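Local coordinates for flavoprotein (Thermotoga maritima, PDB 5V8S) that probably transfers electrons as an FMN-binding oxidoreductase of the flavo-diiron family, and holds a mu-oxo-diiron centre in its metallo-beta-lactamase-like domain, at residues Y209-L222 against L251-P263. The protein carries 1 engineered substitution. Numbering follows the deposited sequence.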
ATOM      1  N   TYR A 209      13.355  12.499   1.167  1.00 17.34           N
ATOM      2  CA  TYR A 209      14.138  11.789   2.176  1.00 17.65           C
ATOM      3  C   TYR A 209      13.779  12.253   3.586  1.00 17.38           C
ATOM      4  O   TYR A 209      13.551  11.436   4.486  1.00 17.14           O
ATOM      5  CB  TYR A 209      15.634  12.012   1.893  1.00 18.45           C
ATOM      6  CG  TYR A 209      16.524  11.365   2.915  1.00 18.91           C
ATOM      7  CD1 TYR A 209      16.885  10.034   2.790  1.00 19.46           C
ATOM      8  CD2 TYR A 209      17.008  12.082   4.017  1.00 19.28           C
ATOM      9  CE1 TYR A 209      17.702   9.425   3.730  1.00 22.20           C
ATOM     10  CE2 TYR A 209      17.805  11.478   4.950  1.00 21.42           C
ATOM     11  CZ  TYR A 209      18.140  10.145   4.802  1.00 23.20           C
ATOM     12  OH  TYR A 209      18.938   9.542   5.749  1.00 26.79           O
ATOM     13  N   ILE A 210      13.731  13.565   3.807  1.00 17.05           N
ATOM     14  CA  ILE A 210      13.398  14.080   5.131  1.00 16.40           C
ATOM     15  C   ILE A 210      12.080  13.510   5.613  1.00 16.68           C
ATOM     16  O   ILE A 210      11.972  13.002   6.733  1.00 18.52           O
ATOM     17  CB  ILE A 210      13.356  15.619   5.134  1.00 17.16           C
ATOM     18  CG1 ILE A 210      14.735  16.207   4.906  1.00 18.24           C
ATOM     19  CG2 ILE A 210      12.795  16.112   6.453  1.00 19.69           C
ATOM     20  CD1 ILE A 210      14.699  17.701   4.579  1.00 19.68           C
ATOM     21  N   VAL A 211      11.040  13.642   4.798  1.00 16.55           N
ATOM     22  CA  VAL A 211       9.710  13.264   5.266  1.00 16.23           C
ATOM     23  C   VAL A 211       9.637  11.759   5.512  1.00 15.87           C
ATOM     24  O   VAL A 211       9.169  11.304   6.566  1.00 16.85           O
ATOM     25  CB  VAL A 211       8.609  13.743   4.302  1.00 17.11           C
ATOM     26  CG1 VAL A 211       7.228  13.320   4.831  1.00 18.63           C
ATOM     27  CG2 VAL A 211       8.642  15.269   4.119  1.00 17.93           C
ATOM     28  N   THR A 212      10.107  10.963   4.546  1.00 16.09           N
ATOM     29  CA  THR A 212       9.980   9.513   4.659  1.00 16.60           C
ATOM     30  C   THR A 212      10.837   8.930   5.773  1.00 16.86           C
ATOM     31  O   THR A 212      10.382   8.025   6.475  1.00 18.71           O
ATOM     32  CB  THR A 212      10.266   8.790   3.337  1.00 16.40           C
ATOM     33  OG1 THR A 212      11.587   9.076   2.864  1.00 16.69           O
ATOM     34  CG2 THR A 212       9.207   9.137   2.282  1.00 16.95           C
ATOM     35  N   VAL A 213      12.069   9.421   5.944  1.00 16.82           N
ATOM     36  CA  VAL A 213      13.000   8.819   6.907  1.00 18.22           C
ATOM     37  C   VAL A 213      12.946   9.505   8.263  1.00 17.22           C
ATOM     38  O   VAL A 213      12.963   8.841   9.306  1.00 18.85           O
ATOM     39  CB  VAL A 213      14.422   8.817   6.314  1.00 19.70           C
ATOM     40  CG1 VAL A 213      15.445   8.284   7.312  1.00 20.50           C
ATOM     41  CG2 VAL A 213      14.457   7.999   5.043  1.00 21.41           C
ATOM     42  N   ILE A 214      12.897  10.840   8.274  1.00 17.64           N
ATOM     43  CA  ILE A 214      13.005  11.617   9.500  1.00 17.96           C
ATOM     44  C   ILE A 214      11.685  12.245   9.934  1.00 18.23           C
ATOM     45  O   ILE A 214      11.620  12.813  11.031  1.00 19.11           O
ATOM     46  CB  ILE A 214      14.091  12.705   9.358  1.00 19.38           C
ATOM     47  CG1 ILE A 214      15.314  12.146   8.622  1.00 21.17           C
ATOM     48  CG2 ILE A 214      14.494  13.253  10.722  1.00 20.03           C
ATOM     49  CD1 ILE A 214      16.412  13.166   8.365  1.00 23.01           C
ATOM     50  N   GLY A 215      10.631  12.171   9.120  1.00 18.43           N
ATOM     51  CA  GLY A 215       9.483  13.033   9.341  1.00 18.70           C
ATOM     52  C   GLY A 215       8.791  12.845  10.677  1.00 19.37           C
ATOM     53  O   GLY A 215       8.215  13.789  11.218  1.00 21.14           O
ATOM     54  N   HIS A 216       8.800  11.626  11.221  1.00 18.62           N
ATOM     55  CA  HIS A 216       8.136  11.429  12.504  1.00 19.23           C
ATOM     56  C   HIS A 216       8.791  12.271  13.585  1.00 20.23           C
ATOM     57  O   HIS A 216       8.142  12.642  14.571  1.00 21.63           O
ATOM     58  CB  HIS A 216       8.180   9.944  12.868  1.00 19.90           C
ATOM     59  CG  HIS A 216       7.349   9.581  14.060  1.00 22.18           C
ATOM     60  ND1 HIS A 216       5.988   9.790  14.111  1.00 23.12           N
ATOM     61  CD2 HIS A 216       7.686   8.997  15.235  1.00 24.42           C
ATOM     62  CE1 HIS A 216       5.521   9.355  15.271  1.00 25.38           C
ATOM     63  NE2 HIS A 216       6.533   8.871  15.972  1.00 26.03           N
ATOM     64  N   TYR A 217      10.072  12.585  13.410  1.00 18.91           N
ATOM     65  CA  TYR A 217      10.887  13.280  14.404  1.00 19.87           C
ATOM     66  C   TYR A 217      11.271  14.678  13.932  1.00 20.52           C
ATOM     67  O   TYR A 217      12.327  15.198  14.296  1.00 20.98           O
ATOM     68  CB  TYR A 217      12.139  12.462  14.714  1.00 20.28           C
ATOM     69  CG  TYR A 217      11.837  11.017  15.071  1.00 20.38           C
ATOM     70  CD1 TYR A 217      11.313  10.692  16.307  1.00 21.35           C
ATOM     71  CD2 TYR A 217      12.066   9.990  14.163  1.00 21.06           C
ATOM     72  CE1 TYR A 217      11.017   9.370  16.640  1.00 22.18           C
ATOM     73  CE2 TYR A 217      11.772   8.673  14.480  1.00 22.46           C
ATOM     74  CZ  TYR A 217      11.254   8.366  15.723  1.00 22.95           C
ATOM     75  OH  TYR A 217      10.971   7.049  16.026  1.00 24.95           O
ATOM     76  N   LYS A 218      10.423  15.303  13.113  1.00 21.61           N
ATOM     77  CA  LYS A 218      10.805  16.582  12.522  1.00 22.43           C
ATOM     78  C   LYS A 218      11.087  17.645  13.586  1.00 24.48           C
ATOM     79  O   LYS A 218      11.901  18.547  13.354  1.00 24.56           O
ATOM     80  CB  LYS A 218       9.766  17.035  11.489  1.00 22.32           C
ATOM     81  CG  LYS A 218       8.388  17.297  12.028  1.00 21.64           C
ATOM     82  CD  LYS A 218       7.423  17.550  10.875  1.00 21.66           C
ATOM     83  CE  LYS A 218       6.055  18.033  11.342  1.00 24.19           C
ATOM     84  NZ  LYS A 218       5.518  17.242  12.469  1.00 26.81           N
ATOM     85  N   ASN A 219      10.455  17.558  14.759  1.00 26.65           N
ATOM     86  CA  ASN A 219      10.764  18.521  15.813  1.00 29.61           C
ATOM     87  C   ASN A 219      12.224  18.418  16.245  1.00 28.21           C
ATOM     88  O   ASN A 219      12.833  19.423  16.646  1.00 28.89           O
ATOM     89  CB  ASN A 219       9.822  18.334  17.006  1.00 34.21           C
ATOM     90  CG  ASN A 219      10.165  17.110  17.846  1.00 40.11           C
ATOM     91  OD1 ASN A 219       9.745  15.981  17.539  1.00 42.32           O
ATOM     92  ND2 ASN A 219      10.937  17.326  18.916  1.00 42.89           N
ATOM     93  N   TYR A 220      12.818  17.228  16.126  1.00 26.63           N
ATOM     94  CA  TYR A 220      14.221  17.051  16.489  1.00 25.56           C
ATOM     95  C   TYR A 220      15.167  17.609  15.433  1.00 23.24           C
ATOM     96  O   TYR A 220      16.346  17.846  15.734  1.00 23.79           O
ATOM     97  CB  TYR A 220      14.517  15.566  16.723  1.00 25.56           C
ATOM     98  CG  TYR A 220      13.960  15.026  18.019  1.00 26.63           C
ATOM     99  CD1 TYR A 220      14.669  15.157  19.210  1.00 28.93           C
ATOM    100  CD2 TYR A 220      12.746  14.360  18.054  1.00 27.45           C
ATOM    101  CE1 TYR A 220      14.157  14.668  20.396  1.00 30.94           C
ATOM    102  CE2 TYR A 220      12.235  13.869  19.226  1.00 29.16           C
ATOM    103  CZ  TYR A 220      12.941  14.022  20.395  1.00 31.36           C
ATOM    104  OH  TYR A 220      12.419  13.510  21.558  1.00 34.00           O
ATOM    105  N   ILE A 221      14.684  17.838  14.210  1.00 23.60           N
ATOM    106  CA  ILE A 221      15.474  18.571  13.226  1.00 23.34           C
ATOM    107  C   ILE A 221      15.698  19.985  13.715  1.00 24.67           C
ATOM    108  O   ILE A 221      16.811  20.515  13.648  1.00 26.44           O
ATOM    109  CB  ILE A 221      14.761  18.568  11.854  1.00 22.90           C
ATOM    110  CG1 ILE A 221      14.788  17.174  11.244  1.00 23.24           C
ATOM    111  CG2 ILE A 221      15.392  19.597  10.886  1.00 24.40           C
ATOM    112  CD1 ILE A 221      13.923  17.070   9.992  1.00 23.99           C
ATOM    113  N   LEU A 222      14.643  20.611  14.228  1.00 25.83           N
ATOM    114  CA  LEU A 222      14.764  21.974  14.722  1.00 26.97           C
ATOM    115  C   LEU A 222      15.702  22.039  15.918  1.00 28.48           C
ATOM    116  O   LEU A 222      16.546  22.941  16.005  1.00 29.37           O
ATOM    117  CB  LEU A 222      13.375  22.500  15.073  1.00 26.88           C
ATOM    118  CG  LEU A 222      12.398  22.461  13.899  1.00 28.73           C
ATOM    119  CD1 LEU A 222      11.047  22.978  14.345  1.00 30.45           C
ATOM    120  CD2 LEU A 222      12.937  23.274  12.729  1.00 28.81           C
ATOM    121  N   LEU A 251      21.527  23.977   2.610  1.00 23.32           N
ATOM    122  CA  LEU A 251      20.955  22.684   2.944  1.00 22.83           C
ATOM    123  C   LEU A 251      20.355  22.701   4.343  1.00 22.88           C
ATOM    124  O   LEU A 251      19.254  22.175   4.558  1.00 22.51           O
ATOM    125  CB  LEU A 251      22.024  21.602   2.806  1.00 22.53           C
ATOM    126  CG  LEU A 251      21.604  20.220   3.306  1.00 23.39           C
ATOM    127  CD1 LEU A 251      20.600  19.575   2.363  1.00 22.85           C
ATOM    128  CD2 LEU A 251      22.795  19.335   3.488  1.00 26.35           C
ATOM    129  N   LEU A 252      21.058  23.294   5.313  1.00 23.43           N
ATOM    130  CA  LEU A 252      20.502  23.367   6.661  1.00 24.59           C
ATOM    131  C   LEU A 252      19.203  24.171   6.675  1.00 25.23           C
ATOM    132  O   LEU A 252      18.235  23.787   7.345  1.00 25.35           O
ATOM    133  CB  LEU A 252      21.548  23.915   7.639  1.00 26.14           C
ATOM    134  CG  LEU A 252      22.761  22.967   7.782  1.00 28.24           C
ATOM    135  CD1 LEU A 252      23.893  23.605   8.604  1.00 28.92           C
ATOM    136  CD2 LEU A 252      22.390  21.590   8.361  1.00 29.81           C
ATOM    137  N   ASN A 253      19.155  25.287   5.935  1.00 25.00           N
ATOM    138  CA  ASN A 253      17.919  26.065   5.870  1.00 25.26           C
ATOM    139  C   ASN A 253      16.796  25.247   5.247  1.00 23.82           C
ATOM    140  O   ASN A 253      15.641  25.373   5.654  1.00 24.28           O
ATOM    141  CB  ASN A 253      18.114  27.355   5.068  1.00 27.19           C
ATOM    142  CG  ASN A 253      19.022  28.346   5.743  1.00 30.36           C
ATOM    143  OD1 ASN A 253      19.227  28.313   6.955  1.00 30.73           O
ATOM    144  ND2 ASN A 253      19.567  29.246   4.955  1.00 32.47           N
ATOM    145  N   HIS A 254      17.118  24.422   4.244  1.00 22.65           N
ATOM    146  CA  HIS A 254      16.099  23.575   3.634  1.00 21.58           C
ATOM    147  C   HIS A 254      15.563  22.559   4.637  1.00 21.69           C
ATOM    148  O   HIS A 254      14.347  22.363   4.736  1.00 21.45           O
ATOM    149  CB  HIS A 254      16.660  22.870   2.398  1.00 21.88           C
ATOM    150  CG  HIS A 254      15.640  22.091   1.634  1.00 21.74           C
ATOM    151  ND1 HIS A 254      14.736  22.696   0.792  1.00 22.90           N
ATOM    152  CD2 HIS A 254      15.365  20.766   1.598  1.00 21.50           C
ATOM    153  CE1 HIS A 254      13.947  21.774   0.264  1.00 23.12           C
ATOM    154  NE2 HIS A 254      14.314  20.596   0.727  1.00 22.17           N
ATOM    155  N   TYR A 255      16.455  21.919   5.403  1.00 20.94           N
ATOM    156  CA  TYR A 255      16.006  20.974   6.430  1.00 20.74           C
ATOM    157  C   TYR A 255      15.061  21.663   7.407  1.00 20.92           C
ATOM    158  O   TYR A 255      14.011  21.129   7.756  1.00 20.95           O
ATOM    159  CB  TYR A 255      17.217  20.372   7.172  1.00 20.75           C
ATOM    160  CG  TYR A 255      17.585  19.001   6.682  1.00 20.50           C
ATOM    161  CD1 TYR A 255      18.114  18.815   5.407  1.00 20.73           C
ATOM    162  CD2 TYR A 255      17.353  17.884   7.468  1.00 20.53           C
ATOM    163  CE1 TYR A 255      18.409  17.554   4.929  1.00 20.08           C
ATOM    164  CE2 TYR A 255      17.639  16.621   7.001  1.00 20.96           C
ATOM    165  CZ  TYR A 255      18.160  16.451   5.738  1.00 20.14           C
ATOM    166  OH  TYR A 255      18.418  15.167   5.305  1.00 19.72           O
ATOM    167  N   VAL A 256      15.404  22.879   7.828  1.00 22.01           N
ATOM    168  CA  VAL A 256      14.569  23.603   8.784  1.00 22.35           C
ATOM    169  C   VAL A 256      13.241  24.001   8.151  1.00 22.11           C
ATOM    170  O   VAL A 256      12.180  23.891   8.783  1.00 22.24           O
ATOM    171  CB  VAL A 256      15.342  24.817   9.339  1.00 23.52           C
ATOM    172  CG1 VAL A 256      14.416  25.734  10.119  1.00 25.01           C
ATOM    173  CG2 VAL A 256      16.459  24.346  10.225  1.00 23.92           C
ATOM    174  N   SER A 257      13.269  24.463   6.899  1.00 22.26           N
ATOM    175  CA  SER A 257      12.036  24.844   6.215  1.00 22.28           C
ATOM    176  C   SER A 257      11.078  23.664   6.077  1.00 22.27           C
ATOM    177  O   SER A 257       9.865  23.805   6.278  1.00 22.37           O
ATOM    178  CB  SER A 257      12.381  25.397   4.833  1.00 24.37           C
ATOM    179  OG  SER A 257      11.207  25.767   4.157  1.00 29.69           O
ATOM    180  N   VAL A 258      11.604  22.493   5.726  1.00 20.48           N
ATOM    181  CA  VAL A 258      10.767  21.303   5.637  1.00 19.89           C
ATOM    182  C   VAL A 258      10.224  20.936   7.009  1.00 20.13           C
ATOM    183  O   VAL A 258       9.038  20.625   7.157  1.00 20.20           O
ATOM    184  CB  VAL A 258      11.552  20.148   4.988  1.00 20.14           C
ATOM    185  CG1 VAL A 258      10.790  18.814   5.098  1.00 20.58           C
ATOM    186  CG2 VAL A 258      11.857  20.473   3.545  1.00 21.43           C
ATOM    187  N   ALA A 259      11.076  20.954   8.033  1.00 21.18           N
ATOM    188  CA  ALA A 259      10.623  20.602   9.375  1.00 22.00           C
ATOM    189  C   ALA A 259       9.512  21.528   9.864  1.00 22.44           C
ATOM    190  O   ALA A 259       8.575  21.078  10.540  1.00 23.58           O
ATOM    191  CB  ALA A 259      11.802  20.604  10.347  1.00 21.79           C
ATOM    192  N   LYS A 260       9.600  22.827   9.543  1.00 22.82           N
ATOM    193  CA  LYS A 260       8.579  23.776   9.964  1.00 23.77           C
ATOM    194  C   LYS A 260       7.364  23.754   9.051  1.00 23.57           C
ATOM    195  O   LYS A 260       6.329  24.304   9.428  1.00 25.69           O
ATOM    196  CB  LYS A 260       9.128  25.208  10.012  1.00 26.17           C
ATOM    197  CG  LYS A 260      10.171  25.403  11.099  1.00 29.10           C
ATOM    198  CD  LYS A 260      10.320  26.853  11.536  1.00 35.33           C
ATOM    199  CE  LYS A 260      10.602  27.750  10.380  1.00 38.25           C
ATOM    200  NZ  LYS A 260      11.363  28.998  10.795  1.00 39.58           N
ATOM    201  N   GLY A 261       7.478  23.162   7.867  1.00 21.82           N
ATOM    202  CA  GLY A 261       6.386  23.161   6.897  1.00 22.13           C
ATOM    203  C   GLY A 261       6.146  24.518   6.260  1.00 23.32           C
ATOM    204  O   GLY A 261       4.992  24.884   6.021  1.00 23.81           O
ATOM    205  N   ASP A 262       7.204  25.275   5.967  1.00 23.88           N
ATOM    206  CA  ASP A 262       7.045  26.571   5.309  1.00 24.78           C
ATOM    207  C   ASP A 262       6.360  26.383   3.955  1.00 24.31           C
ATOM    208  O   ASP A 262       6.868  25.624   3.112  1.00 24.71           O
ATOM    209  CB  ASP A 262       8.395  27.249   5.082  1.00 27.19           C
ATOM    210  CG  ASP A 262       9.042  27.753   6.368  1.00 31.58           C
ATOM    211  OD1 ASP A 262       8.396  27.801   7.447  1.00 33.27           O
ATOM    212  OD2 ASP A 262      10.229  28.090   6.279  1.00 33.89           O
ATOM    213  N   PRO A 263       5.229  27.037   3.695  1.00 25.20           N
ATOM    214  CA  PRO A 263       4.496  26.760   2.457  1.00 26.59           C
ATOM    215  C   PRO A 263       4.945  27.595   1.268  1.00 26.54           C
ATOM    216  O   PRO A 263       5.436  28.721   1.393  1.00 28.49           O
ATOM    217  CB  PRO A 263       3.048  27.104   2.840  1.00 26.81           C
ATOM    218  CG  PRO A 263       3.164  28.120   3.882  1.00 27.72           C
ATOM    219  CD  PRO A 263       4.427  27.836   4.636  1.00 25.56           C
TER
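Y255 is a knob in a hole formed by Y209, I210, I214 and I221, where helix 248-260 packs on the helix pair 196-214 and 218-228 of the metallo-beta-lactamase-like part of this flavo-diiron protein. The segment 218-222 runs roughly antiparallel to 251-260, at 137° and 8.7 Å between axes. The segment 209-214 crosses it at -64°.

One face of the knob takes a CH-pi contact. CD1 of I210 stands 3.6 Å from the centroid of the Y255 ring, only 6° off the ring normal. CG1 of I210 lies over the same face, 3.5 Å from CZ of Y255. I214 CD1 and I221 CG2 meet the ring at its edge, near its plane.

No hydrogen bond joins the two segments. Most of the other side-chain contacts are apolar, though A259 CB also packs on the carbonyl O of K218. The other branch of I210 serves V258: with CG2 anti to the backbone N, it reaches V258 CG1 at 3.6 Å. The backbones come close at small A259, whose CA is 5.1 Å from CA of K218. Its CB meets I221 CG2 and L222 CD2. At the margin, L222 CD2 also touches V256 CG1 and the aliphatic CG of K260. The helix then ends in a Schellman motif, with G261 at positive phi.

Polar ends are satisfied elsewhere. NZ of K218 bonds to N350 O, and H254 NE2 to T207 OG1. The Y255 hydroxyl bonds to G183 O. The side chain of Y209 comes within about 4 Å of the bound mu-oxo-diiron, and the Y255 OH sits at the edge of the Y209 ring, 3.6 Å from CD2.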